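Long-range contacts in alpha-rhamnosidase (Dictyoglomus thermophilum, PDB 6I60), which probably hydrolyses terminal non-reducing alpha-L-rhamnose residues from alpha-L-rhamnosides: residues 176-181 / 286-290; 369-373 / 484-488; 589-593 / 637-641; 719-725 / 744-749; 832-838 / 848-852. All coordinates share one frame; numbering follows the deposited sequence.

How the contacts relate
The five contacts follow one another along the chain, each closing before the next opens. Contact 1 pairs two strands in the N-terminal beta region; its centre lies about 63 Å from that of contact 4, on the opposite side of the chain's centre. Contact 2 joins the concanavalin-like domain to the six-hairpin glycosidase domain, whose helices supply contacts 3 and 4, with centres about 28 Å apart. Contact 5 packs the end of helix 826-835 and the next strand against residues 848-852, its nearest atoms about 12 Å from contact 4. None touches another. Contact 3 is close to a bound 2-(2-ethoxyethoxy)ethanol, about 8 Å from the Val638 side chain.

Contact 1 (176-181 / 286-290)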
# COMPACT_ATOMS: atom_id res chain seq x y z
N ALA A 176 8.11 -2.31 -28.41
CA ALA A 176 7.12 -3.21 -27.82
C ALA A 176 6.97 -4.45 -28.69
O ALA A 176 6.22 -4.42 -29.68
CB ALA A 176 5.78 -2.50 -27.64
N PRO A 177 7.65 -5.55 -28.39
CA PRO A 177 7.51 -6.75 -29.21
C PRO A 177 6.24 -7.51 -28.89
O PRO A 177 5.76 -7.54 -27.75
CB PRO A 177 8.75 -7.57 -28.83
CG PRO A 177 9.04 -7.17 -27.43
CD PRO A 177 8.62 -5.73 -27.29
N MET A 178 5.68 -8.13 -29.93
CA MET A 178 4.52 -8.99 -29.81
C MET A 178 4.92 -10.43 -30.10
O MET A 178 5.77 -10.68 -30.95
CB MET A 178 3.40 -8.55 -30.76
CG MET A 178 3.12 -7.06 -30.74
SD MET A 178 2.15 -6.52 -32.16
CE MET A 178 0.74 -5.77 -31.35
N PHE A 179 4.31 -11.37 -29.38
CA PHE A 179 4.63 -12.79 -29.52
C PHE A 179 3.34 -13.57 -29.76
O PHE A 179 2.34 -13.35 -29.07
CB PHE A 179 5.35 -13.31 -28.28
CG PHE A 179 6.71 -12.72 -28.08
CD1 PHE A 179 6.87 -11.55 -27.35
CD2 PHE A 179 7.83 -13.32 -28.62
CE1 PHE A 179 8.13 -11.00 -27.17
CE2 PHE A 179 9.09 -12.77 -28.45
CZ PHE A 179 9.24 -11.61 -27.72
N ARG A 180 3.38 -14.48 -30.73
CA ARG A 180 2.21 -15.23 -31.14
C ARG A 180 2.56 -16.70 -31.28
O ARG A 180 3.63 -17.06 -31.77
CB ARG A 180 1.66 -14.70 -32.47
CG ARG A 180 0.52 -15.53 -33.02
CD ARG A 180 0.19 -15.18 -34.46
NE ARG A 180 -1.25 -15.14 -34.71
CZ ARG A 180 -2.07 -16.19 -34.59
NH1 ARG A 180 -1.61 -17.38 -34.24
NH2 ARG A 180 -3.36 -16.04 -34.84
N LYS A 181 1.64 -17.56 -30.83
CA LYS A 181 1.77 -19.00 -30.98
C LYS A 181 0.38 -19.60 -31.16
O LYS A 181 -0.57 -19.18 -30.49
CB LYS A 181 2.48 -19.63 -29.77
CG LYS A 181 2.36 -21.14 -29.67
CD LYS A 181 3.50 -21.83 -30.41
CE LYS A 181 3.17 -23.29 -30.70
NZ LYS A 181 2.48 -23.45 -32.01
N SER A 286 9.30 -22.01 -31.54
CA SER A 286 8.20 -22.12 -32.48
C SER A 286 7.28 -20.90 -32.44
O SER A 286 6.34 -20.84 -33.24
CB SER A 286 7.39 -23.39 -32.19
OG SER A 286 6.51 -23.20 -31.09
N TRP A 287 7.53 -19.95 -31.55
CA TRP A 287 6.72 -18.75 -31.46
C TRP A 287 7.14 -17.73 -32.51
O TRP A 287 8.33 -17.56 -32.79
CB TRP A 287 6.85 -18.12 -30.07
CG TRP A 287 6.12 -18.86 -29.00
CD1 TRP A 287 6.15 -20.20 -28.75
CD2 TRP A 287 5.24 -18.29 -28.02
NE1 TRP A 287 5.35 -20.50 -27.67
CE2 TRP A 287 4.78 -19.35 -27.21
CE3 TRP A 287 4.80 -16.99 -27.75
CZ2 TRP A 287 3.90 -19.14 -26.15
CZ3 TRP A 287 3.93 -16.79 -26.69
CH2 TRP A 287 3.49 -17.86 -25.91
N LYS A 288 6.16 -17.04 -33.08
CA LYS A 288 6.43 -15.95 -34.00
C LYS A 288 6.44 -14.63 -33.24
O LYS A 288 5.90 -14.51 -32.14
CB LYS A 288 5.40 -15.93 -35.12
CG LYS A 288 5.55 -17.07 -36.11
CD LYS A 288 6.99 -17.26 -36.54
CE LYS A 288 7.08 -18.00 -37.87
NZ LYS A 288 6.85 -17.10 -39.03
N THR A 289 7.06 -13.62 -33.85
CA THR A 289 7.21 -12.34 -33.19
C THR A 289 7.38 -11.24 -34.23
O THR A 289 7.84 -11.49 -35.35
CB THR A 289 8.40 -12.35 -32.22
OG1 THR A 289 8.44 -11.11 -31.50
CG2 THR A 289 9.71 -12.54 -32.99
N THR A 290 7.00 -10.02 -33.84
CA THR A 290 7.03 -8.87 -34.73
C THR A 290 6.88 -7.60 -33.90
O THR A 290 6.61 -7.65 -32.70
CB THR A 290 5.93 -8.94 -35.79
OG1 THR A 290 5.81 -7.66 -36.44
CG2 THR A 290 4.61 -9.28 -35.14
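Lys181 and Trp287 bury the largest areas in this contact, and their side chains cross at about a right angle. CB of Lys181 stands over the indole, 3.5 Å from the centroid of the Trp287 five-membered ring and 11° off its normal, a CH-pi contact. With CG turned opposite the backbone N (chi1 166°) and a bend at the next bond, the lysine chain continues past the pyrrole side, where its CD comes 3.5 Å from Trp287 CD1. The indole NE1 is bonded to Val282 O. At the rim of the ring, near its plane, Phe179 CB lies 3.8 Å from Trp287 CE3. The backbones form an antiparallel ladder, Met178-Thr290 and Arg180-Lys288 being hydrogen-bonded pairs and Phe179-Thr289 the non-hydrogen-bonded pair between them; Leu265 and Ile267 of strand 264-273, which belongs to another sheet, pack on the aromatic side, as in a beta sandwich. Phe179 and Thr289 point the same way, and Thr289 OG1 sits over one face of the phenyl ring, toward its rim, 3.5 Å from Phe179 CE2. That hydroxyl donates to Met178 O at 2.8 Å, while Thr290 N reaches the same oxygen from the opposite face of the carbonyl plane.

Contact 2 (369-373 / 484-488); sequences GQNYT and WGQLS
Strand-on-helix packing between two domains, led by Gln370 and Trp484, sets residues 484-488 of helix 473-488 of the six-hairpin glycosidase domain, an (alpha/alpha)6 barrel in this family, against strand 371-373 of the concanavalin-like domain. The short axes run 26° apart and approach to 7.9 Å. The main feature is an amide laid on an indole: the carboxamide plane of Gln370 lies 16° from that of Trp484, with Gln370 CD above one face and displaced toward the rim. Gln370 CG follows as a CH-pi contact, 3.7 Å from the centroid of the six-membered ring of Trp484. A bend at chi2 (77°) folds the glutamine chain so that its amide lies flat along the ring. Its rotation is fixed by two bonds from NE2, one to Thr801 O and one to Asn371 O at 3.2 Å, the latter donor standing above the carbonyl plane. Tyr372 turns its ring away toward Phe436 and Phe368, but its CB meets Trp484 CZ3 at 3.6 Å. Farther along, the two polar side chains touch through carbon: Thr373 CG2 lies 3.4 Å from Ser488 OG, while Thr373 OG1 is bonded to Val458 O. Ser488 OG turns back onto its own helix and donates to Trp484 O at 2.9 Å, from the face of that carbonyl plane opposite the one used by Ser488 N.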
# COMPACT_ATOMS: atom_id res chain seq x y z
N GLY A 369 -9.89 18.50 -11.90
CA GLY A 369 -10.25 18.90 -10.55
C GLY A 369 -9.59 18.12 -9.44
O GLY A 369 -9.90 18.37 -8.27
N GLN A 370 -8.68 17.21 -9.76
CA GLN A 370 -8.03 16.39 -8.74
C GLN A 370 -6.72 15.86 -9.30
O GLN A 370 -6.66 15.43 -10.45
CB GLN A 370 -8.94 15.23 -8.31
CG GLN A 370 -8.25 14.15 -7.49
CD GLN A 370 -8.03 14.57 -6.05
OE1 GLN A 370 -8.93 15.09 -5.40
NE2 GLN A 370 -6.82 14.35 -5.55
N ASN A 371 -5.67 15.92 -8.48
CA ASN A 371 -4.38 15.35 -8.83
C ASN A 371 -4.43 13.85 -8.59
O ASN A 371 -4.44 13.40 -7.44
CB ASN A 371 -3.27 16.01 -8.01
CG ASN A 371 -1.89 15.74 -8.57
OD1 ASN A 371 -1.69 14.82 -9.36
ND2 ASN A 371 -0.92 16.54 -8.14
N TYR A 372 -4.46 13.07 -9.67
CA TYR A 372 -4.55 11.61 -9.55
C TYR A 372 -3.46 10.95 -10.38
O TYR A 372 -2.54 11.62 -10.86
CB TYR A 372 -5.93 11.11 -9.97
CG TYR A 372 -6.24 11.29 -11.44
CD1 TYR A 372 -6.43 12.56 -11.99
CD2 TYR A 372 -6.36 10.19 -12.29
CE1 TYR A 372 -6.72 12.72 -13.33
CE2 TYR A 372 -6.66 10.35 -13.63
CZ TYR A 372 -6.83 11.62 -14.15
OH TYR A 372 -7.13 11.78 -15.48
N THR A 373 -3.54 9.63 -10.55
CA THR A 373 -2.52 8.87 -11.25
C THR A 373 -3.16 7.96 -12.29
O THR A 373 -4.30 7.49 -12.12
CB THR A 373 -1.68 8.03 -10.29
OG1 THR A 373 -2.54 7.31 -9.40
CG2 THR A 373 -0.76 8.92 -9.49
N TRP A 484 -6.28 10.32 -1.60
CA TRP A 484 -5.86 10.32 -2.99
C TRP A 484 -4.34 10.26 -3.12
O TRP A 484 -3.83 9.67 -4.08
CB TRP A 484 -6.39 11.57 -3.70
CG TRP A 484 -7.83 11.46 -4.10
CD1 TRP A 484 -8.91 11.74 -3.33
CD2 TRP A 484 -8.34 11.04 -5.37
NE1 TRP A 484 -10.07 11.52 -4.04
CE2 TRP A 484 -9.74 11.09 -5.30
CE3 TRP A 484 -7.74 10.63 -6.57
CZ2 TRP A 484 -10.56 10.75 -6.37
CZ3 TRP A 484 -8.56 10.29 -7.63
CH2 TRP A 484 -9.95 10.35 -7.53
N GLY A 485 -3.62 10.86 -2.18
CA GLY A 485 -2.17 10.84 -2.25
C GLY A 485 -1.59 9.47 -1.99
O GLY A 485 -0.62 9.05 -2.64
N GLN A 486 -2.16 8.74 -1.03
CA GLN A 486 -1.68 7.39 -0.74
C GLN A 486 -1.93 6.45 -1.92
O GLN A 486 -1.04 5.72 -2.35
CB GLN A 486 -2.34 6.86 0.53
CG GLN A 486 -1.90 5.46 0.92
CD GLN A 486 -0.42 5.38 1.25
OE1 GLN A 486 -0.01 5.69 2.37
NE2 GLN A 486 0.38 4.98 0.27
N LEU A 487 -3.16 6.47 -2.45
CA LEU A 487 -3.47 5.65 -3.61
C LEU A 487 -2.61 6.03 -4.81
O LEU A 487 -2.19 5.17 -5.58
CB LEU A 487 -4.96 5.77 -3.95
CG LEU A 487 -5.93 5.21 -2.91
CD1 LEU A 487 -7.34 5.11 -3.47
CD2 LEU A 487 -5.44 3.86 -2.42
N SER A 488 -2.34 7.33 -4.96
CA SER A 488 -1.45 7.78 -6.03
C SER A 488 -0.05 7.20 -5.90
O SER A 488 0.67 7.13 -6.90
CB SER A 488 -1.37 9.31 -6.03
OG SER A 488 -2.49 9.86 -6.70

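Contact 3 (589-593 / 637-641); sequences FKKYV and DVITL
Two first torsions set opposite the backbone N bring the helices together: in Tyr592 (chi1 169°) the ring extends across so that its edge reaches Asp637, and in Leu641 the branched end reaches Phe589 and Val593. The pair belongs to the (alpha/alpha)6 barrel of the six-hairpin glycosidase domain, in helices 586-599 and 626-648, where the short axes of segments 589-593 and 637-641 run nearly antiparallel (153°) and approach to 10.6 Å. Asp637 OD1 lies at the edge of the tyrosine ring, near its plane, with CE2 of Tyr592 as its nearest atom; ring and carboxylate planes are 62° apart. This orientation would let the weakly positive ring hydrogens face the carboxylate oxygen, while Asp637 OD2 is bonded to Thr563 OG1. With an alanine in place of Tyr592, Asp637 OD1 would probably lose the ring edge beside it, and a gap would open against the loop residues Gln538 and Leu544. Leu641 spreads its two methyls over different neighbours, CD1 touching Phe589 CB at 3.7 Å and CD2 touching Val593 CG2 at 3.6 Å. The Phe589 ring itself leads away to meet Tyr565 edge-to-face. Val638 also packs on Leu660, one of the residues lining the 2-(2-ethoxyethoxy)ethanol pocket, and the side chains of Val638 and Val593 cross at about a right angle, with Val638 CG2 3.9 Å from Val593 CG1.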
# COMPACT_ATOMS: atom_id res chain seq x y z
N PHE A 589 15.56 -9.07 10.79
CA PHE A 589 15.57 -8.03 11.82
C PHE A 589 16.85 -8.11 12.64
O PHE A 589 17.48 -7.08 12.92
CB PHE A 589 14.35 -8.16 12.72
CG PHE A 589 13.03 -8.22 11.99
CD1 PHE A 589 12.89 -7.67 10.72
CD2 PHE A 589 11.93 -8.82 12.58
CE1 PHE A 589 11.68 -7.73 10.06
CE2 PHE A 589 10.72 -8.88 11.92
CZ PHE A 589 10.60 -8.34 10.66
N LYS A 590 17.23 -9.32 13.05
CA LYS A 590 18.44 -9.49 13.84
C LYS A 590 19.68 -9.07 13.06
O LYS A 590 20.65 -8.58 13.65
CB LYS A 590 18.57 -10.95 14.30
CG LYS A 590 18.27 -11.18 15.77
CD LYS A 590 18.69 -12.58 16.21
CE LYS A 590 19.86 -12.53 17.19
NZ LYS A 590 20.23 -13.89 17.68
N LYS A 591 19.66 -9.25 11.74
CA LYS A 591 20.82 -8.90 10.93
C LYS A 591 20.93 -7.39 10.74
O LYS A 591 22.04 -6.85 10.76
CB LYS A 591 20.75 -9.61 9.58
CG LYS A 591 22.11 -9.91 8.98
CD LYS A 591 21.99 -10.83 7.77
CE LYS A 591 22.10 -12.29 8.17
NZ LYS A 591 22.47 -13.15 7.02
N TYR A 592 19.81 -6.70 10.55
CA TYR A 592 19.86 -5.25 10.38
C TYR A 592 20.25 -4.56 11.69
O TYR A 592 21.07 -3.64 11.69
CB TYR A 592 18.53 -4.70 9.87
CG TYR A 592 18.47 -3.19 9.95
CD1 TYR A 592 19.23 -2.40 9.10
CD2 TYR A 592 17.68 -2.56 10.90
CE1 TYR A 592 19.20 -1.02 9.18
CE2 TYR A 592 17.64 -1.18 10.98
CZ TYR A 592 18.40 -0.42 10.12
OH TYR A 592 18.36 0.96 10.20
N VAL A 593 19.65 -4.99 12.80
CA VAL A 593 20.03 -4.45 14.10
C VAL A 593 21.50 -4.71 14.38
O VAL A 593 22.19 -3.87 14.98
CB VAL A 593 19.11 -5.02 15.20
CG1 VAL A 593 19.67 -4.72 16.59
CG2 VAL A 593 17.71 -4.46 15.05
N ASP A 637 14.50 0.53 16.92
CA ASP A 637 14.65 -0.77 16.28
C ASP A 637 14.99 -1.86 17.29
O ASP A 637 14.57 -3.01 17.13
CB ASP A 637 15.72 -0.70 15.19
CG ASP A 637 15.25 0.05 13.95
OD1 ASP A 637 16.06 0.23 13.02
OD2 ASP A 637 14.07 0.45 13.92
N VAL A 638 15.73 -1.52 18.34
CA VAL A 638 16.13 -2.51 19.33
C VAL A 638 14.98 -2.81 20.29
O VAL A 638 14.79 -3.95 20.72
CB VAL A 638 17.39 -2.04 20.07
CG1 VAL A 638 17.74 -2.97 21.21
CG2 VAL A 638 18.56 -1.92 19.10
N ILE A 639 14.18 -1.79 20.64
CA ILE A 639 13.10 -1.99 21.59
C ILE A 639 12.01 -2.88 20.99
O ILE A 639 11.55 -3.84 21.63
CB ILE A 639 12.52 -0.64 22.05
CG1 ILE A 639 13.28 -0.14 23.28
CG2 ILE A 639 11.04 -0.76 22.38
CD1 ILE A 639 13.05 -0.99 24.51
N THR A 640 11.60 -2.59 19.76
CA THR A 640 10.55 -3.38 19.13
C THR A 640 11.04 -4.78 18.76
O THR A 640 10.24 -5.72 18.71
CB THR A 640 9.99 -2.67 17.90
OG1 THR A 640 10.96 -2.70 16.85
CG2 THR A 640 9.64 -1.22 18.23
N LEU A 641 12.34 -4.93 18.49
CA LEU A 641 12.89 -6.26 18.25
C LEU A 641 12.87 -7.09 19.53
O LEU A 641 12.54 -8.28 19.49
CB LEU A 641 14.31 -6.16 17.71
CG LEU A 641 14.99 -7.50 17.41
CD1 LEU A 641 14.17 -8.31 16.41
CD2 LEU A 641 16.40 -7.30 16.90

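Contact 4 (719-725 / 744-749)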
# COMPACT_ATOMS: atom_id res chain seq x y z
N THR A 719 17.03 24.73 20.83
CA THR A 719 16.22 23.52 20.86
C THR A 719 15.06 23.69 19.89
O THR A 719 14.41 24.74 19.87
CB THR A 719 15.68 23.23 22.27
OG1 THR A 719 16.78 22.94 23.15
CG2 THR A 719 14.73 22.04 22.25
N SER A 720 14.80 22.66 19.09
CA SER A 720 13.72 22.67 18.12
C SER A 720 12.58 21.78 18.61
O SER A 720 12.67 21.12 19.65
CB SER A 720 14.23 22.21 16.75
OG SER A 720 14.53 20.82 16.77
N GLN A 721 11.49 21.77 17.83
CA GLN A 721 10.41 20.83 18.11
C GLN A 721 10.84 19.40 17.84
O GLN A 721 10.53 18.49 18.61
CB GLN A 721 9.18 21.18 17.27
CG GLN A 721 8.40 22.38 17.78
CD GLN A 721 7.39 22.88 16.77
OE1 GLN A 721 7.02 22.16 15.83
NE2 GLN A 721 6.93 24.12 16.94
N THR A 722 11.57 19.18 16.74
CA THR A 722 12.06 17.84 16.41
C THR A 722 12.94 17.29 17.52
O THR A 722 12.87 16.09 17.84
CB THR A 722 12.82 17.88 15.08
OG1 THR A 722 11.95 18.34 14.04
CG2 THR A 722 13.34 16.50 14.72
N LEU A 723 13.74 18.15 18.15
CA LEU A 723 14.66 17.71 19.19
C LEU A 723 13.96 17.27 20.47
O LEU A 723 14.60 16.65 21.32
CB LEU A 723 15.67 18.82 19.51
CG LEU A 723 16.77 19.06 18.48
CD1 LEU A 723 17.43 20.41 18.70
CD2 LEU A 723 17.81 17.95 18.52
N ASN A 724 12.68 17.57 20.63
CA ASN A 724 11.98 17.30 21.88
C ASN A 724 10.85 16.28 21.76
O ASN A 724 10.62 15.54 22.72
CB ASN A 724 11.42 18.60 22.47
CG ASN A 724 12.41 19.29 23.39
OD1 ASN A 724 13.42 18.72 23.79
ND2 ASN A 724 12.12 20.55 23.72
N THR A 725 10.15 16.22 20.63
CA THR A 725 9.07 15.25 20.50
C THR A 725 9.60 13.83 20.40
O THR A 725 8.92 12.88 20.82
CB THR A 725 8.20 15.56 19.27
OG1 THR A 725 8.92 15.24 18.07
CG2 THR A 725 7.81 17.02 19.25
N THR A 744 9.24 23.07 27.17
CA THR A 744 10.02 23.67 26.09
C THR A 744 9.38 23.39 24.74
O THR A 744 9.39 24.24 23.85
CB THR A 744 11.45 23.13 26.13
OG1 THR A 744 11.95 23.18 27.47
CG2 THR A 744 12.36 23.97 25.24
N LEU A 745 8.79 22.20 24.58
CA LEU A 745 8.10 21.88 23.34
C LEU A 745 6.84 22.72 23.17
O LEU A 745 6.57 23.24 22.08
CB LEU A 745 7.76 20.39 23.31
CG LEU A 745 6.84 19.92 22.17
CD1 LEU A 745 7.48 20.20 20.83
CD2 LEU A 745 6.52 18.45 22.32
N LEU A 746 6.06 22.87 24.25
CA LEU A 746 4.82 23.65 24.17
C LEU A 746 5.11 25.12 23.90
O LEU A 746 4.41 25.75 23.10
CB LEU A 746 4.02 23.49 25.46
CG LEU A 746 3.38 22.12 25.70
CD1 LEU A 746 2.91 21.99 27.15
CD2 LEU A 746 2.23 21.89 24.73
N GLU A 747 6.13 25.68 24.56
CA GLU A 747 6.45 27.09 24.34
C GLU A 747 7.00 27.33 22.94
O GLU A 747 6.74 28.38 22.35
CB GLU A 747 7.45 27.56 25.40
CG GLU A 747 6.91 27.49 26.82
CD GLU A 747 7.87 28.05 27.84
OE1 GLU A 747 7.41 28.76 28.77
OE2 GLU A 747 9.09 27.79 27.72
N ASP A 748 7.75 26.37 22.39
CA ASP A 748 8.20 26.51 21.01
C ASP A 748 7.04 26.41 20.03
O ASP A 748 7.10 27.01 18.95
CB ASP A 748 9.26 25.45 20.70
CG ASP A 748 10.13 25.82 19.52
OD1 ASP A 748 11.27 26.29 19.75
OD2 ASP A 748 9.67 25.65 18.37
N ILE A 749 5.99 25.68 20.40
CA ILE A 749 4.83 25.56 19.53
C ILE A 749 3.93 26.78 19.66
O ILE A 749 3.51 27.37 18.66
CB ILE A 749 4.06 24.26 19.84
CG1 ILE A 749 4.83 23.04 19.33
CG2 ILE A 749 2.67 24.30 19.25
CD1 ILE A 749 4.25 21.72 19.81
O HOH W 1 11.19 24.15 16.66
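Asp748 OD2 receives two donors from the side of Gln721. A water donates a hydrogen bond to it, 2.7 Å from OD2, and itself accepts from the backbone N of Gln721, also 2.7 Å away; the Gln721 amide adds a weak bond, NE2 to Asp748 OD2 at 3.4 Å, bent to 133°. Amide and carboxylate stand almost perpendicular, 88° apart. The glutamine chain is extended beyond CG (chi2 167°), which carries its amide across to Ile749, where NE2 lies 3.4 Å from Ile749 CG1. The other amide atom, OE1, is bonded to Asp758 N, and NE2 has a further weak bond to His756 O, so the buried group is held mainly from beyond the two segments. The setting is the helical six-hairpin glycosidase domain: the turn leading into helix 722-729, where Ser720 OG accepts a capping bond from Leu723 N, lies against helix 738-750. An alanine at Gln721 would keep the water-bound backbone N but is likely to leave Asp758 N without its acceptor and open a gap beside Ile749. Apolar contact continues one turn on, where Thr725 CG2 meets Leu745 CD1 at 3.6 Å, the two side chains crossing at about a right angle. Asn724 turns ND2 onto the carbon skeleton of Thr744, 3.6 Å from CB of Thr744, whose OG1 is bonded to Asp740 O.

Contact 5 (832-838 / 848-852); sequences RVIAGVR and IFEPH
Arg838 meets Glu850 with the edge of its guanidinium, the carboxylate plane turned 84° from its own, in a salt bridge whose weak bond runs from Arg838 NH1 to Glu850 OE1 at 3.2 Å. Ile848 lies to one side of the same group, its CG2 over a guanidinium face. These residues sit on and just beyond the beta hairpin 837-841/846-849 that opens the C-terminal beta domain directly after helix 826-835. An extended chain carries the Glu850 carboxylate to several partners: OE1 is also bonded to His897 ND1, and OE2 accepts from His852 NE2 through its anti lone pair. With Asp777 bonded to its ND1, the His852 imidazole is held at both nitrogens, while Val833 CG1 lies over one face, toward its rim, 4.0 Å from the His852 ring centroid, as a CH-pi contact. Val837 and Phe849 point to the other side of the hairpin, onto Ile873. The helix-to-strand corner is Gly836, whose positive phi (108°) suits a residue without a side chain; a CB there would probably crowd Pro851 CA and Glu850 O. Just before the paired strands, Gly836 O accepts from Glu850 N at 2.7 Å.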
# COMPACT_ATOMS: atom_id res chain seq x y z
N ARG A 832 -7.26 7.76 15.44
CA ARG A 832 -6.98 7.27 16.78
C ARG A 832 -7.31 8.28 17.87
O ARG A 832 -7.60 7.89 19.00
CB ARG A 832 -5.50 6.87 16.89
CG ARG A 832 -5.02 5.90 15.82
CD ARG A 832 -3.54 5.56 15.98
NE ARG A 832 -2.82 6.58 16.73
CZ ARG A 832 -2.23 6.38 17.91
NH1 ARG A 832 -2.29 5.18 18.48
NH2 ARG A 832 -1.60 7.37 18.52
N VAL A 833 -7.28 9.58 17.56
CA VAL A 833 -7.46 10.63 18.57
C VAL A 833 -8.76 11.40 18.35
O VAL A 833 -9.63 11.42 19.22
CB VAL A 833 -6.24 11.58 18.60
CG1 VAL A 833 -6.54 12.80 19.45
CG2 VAL A 833 -5.02 10.84 19.13
N ILE A 834 -8.91 12.04 17.19
CA ILE A 834 -10.10 12.85 16.93
C ILE A 834 -11.35 11.97 16.96
O ILE A 834 -12.29 12.22 17.73
CB ILE A 834 -9.97 13.59 15.59
CG1 ILE A 834 -8.94 14.71 15.71
CG2 ILE A 834 -11.32 14.15 15.15
CD1 ILE A 834 -8.91 15.65 14.53
N ALA A 835 -11.37 10.93 16.13
CA ALA A 835 -12.44 9.94 16.23
C ALA A 835 -12.31 9.14 17.52
O ALA A 835 -13.24 9.11 18.34
CB ALA A 835 -12.40 9.01 15.01
N GLY A 836 -11.17 8.49 17.72
CA GLY A 836 -10.85 7.89 19.00
C GLY A 836 -10.91 6.37 19.05
O GLY A 836 -11.33 5.81 20.06
N VAL A 837 -10.47 5.70 17.99
CA VAL A 837 -10.42 4.24 17.97
C VAL A 837 -8.97 3.83 17.70
O VAL A 837 -8.41 4.15 16.64
CB VAL A 837 -11.38 3.64 16.93
CG1 VAL A 837 -11.26 4.35 15.58
CG2 VAL A 837 -11.14 2.14 16.79
N ARG A 838 -8.37 3.13 18.66
CA ARG A 838 -6.99 2.68 18.55
C ARG A 838 -6.90 1.22 18.97
O ARG A 838 -7.79 0.68 19.62
CB ARG A 838 -6.04 3.52 19.43
CG ARG A 838 -6.58 4.88 19.82
CD ARG A 838 -5.52 5.72 20.51
NE ARG A 838 -4.93 5.03 21.65
CZ ARG A 838 -5.14 5.38 22.92
NH1 ARG A 838 -5.92 6.41 23.21
NH2 ARG A 838 -4.56 4.69 23.90
N ILE A 848 -9.66 0.30 22.05
CA ILE A 848 -9.74 1.45 22.95
C ILE A 848 -10.56 2.52 22.26
O ILE A 848 -10.14 3.08 21.23
CB ILE A 848 -8.35 1.97 23.34
CG1 ILE A 848 -7.47 0.83 23.85
CG2 ILE A 848 -8.46 3.06 24.38
CD1 ILE A 848 -6.09 1.27 24.28
N PHE A 849 -11.74 2.82 22.81
CA PHE A 849 -12.62 3.86 22.29
C PHE A 849 -12.43 5.10 23.17
O PHE A 849 -13.13 5.28 24.17
CB PHE A 849 -14.07 3.40 22.28
CG PHE A 849 -14.33 2.21 21.40
CD1 PHE A 849 -14.54 2.38 20.03
CD2 PHE A 849 -14.38 0.93 21.92
CE1 PHE A 849 -14.78 1.29 19.22
CE2 PHE A 849 -14.62 -0.16 21.11
CZ PHE A 849 -14.82 0.02 19.75
N GLU A 850 -11.48 5.95 22.78
CA GLU A 850 -11.13 7.15 23.55
C GLU A 850 -11.27 8.38 22.66
O GLU A 850 -10.29 8.81 22.03
CB GLU A 850 -9.72 7.04 24.12
CG GLU A 850 -9.33 8.20 25.02
CD GLU A 850 -7.85 8.19 25.35
OE1 GLU A 850 -7.39 7.21 25.98
OE2 GLU A 850 -7.16 9.16 24.99
N PRO A 851 -12.46 8.97 22.57
CA PRO A 851 -12.63 10.16 21.74
C PRO A 851 -12.03 11.40 22.40
O PRO A 851 -11.91 11.49 23.62
CB PRO A 851 -14.16 10.29 21.62
CG PRO A 851 -14.67 9.67 22.88
CD PRO A 851 -13.71 8.57 23.24
N HIS A 852 -11.66 12.35 21.55
CA HIS A 852 -11.05 13.61 21.99
C HIS A 852 -11.82 14.77 21.37
O HIS A 852 -11.44 15.29 20.31
CB HIS A 852 -9.57 13.67 21.62
CG HIS A 852 -8.70 12.77 22.45
ND1 HIS A 852 -7.72 13.26 23.28
CD2 HIS A 852 -8.68 11.43 22.59
CE1 HIS A 852 -7.12 12.25 23.89
NE2 HIS A 852 -7.69 11.13 23.49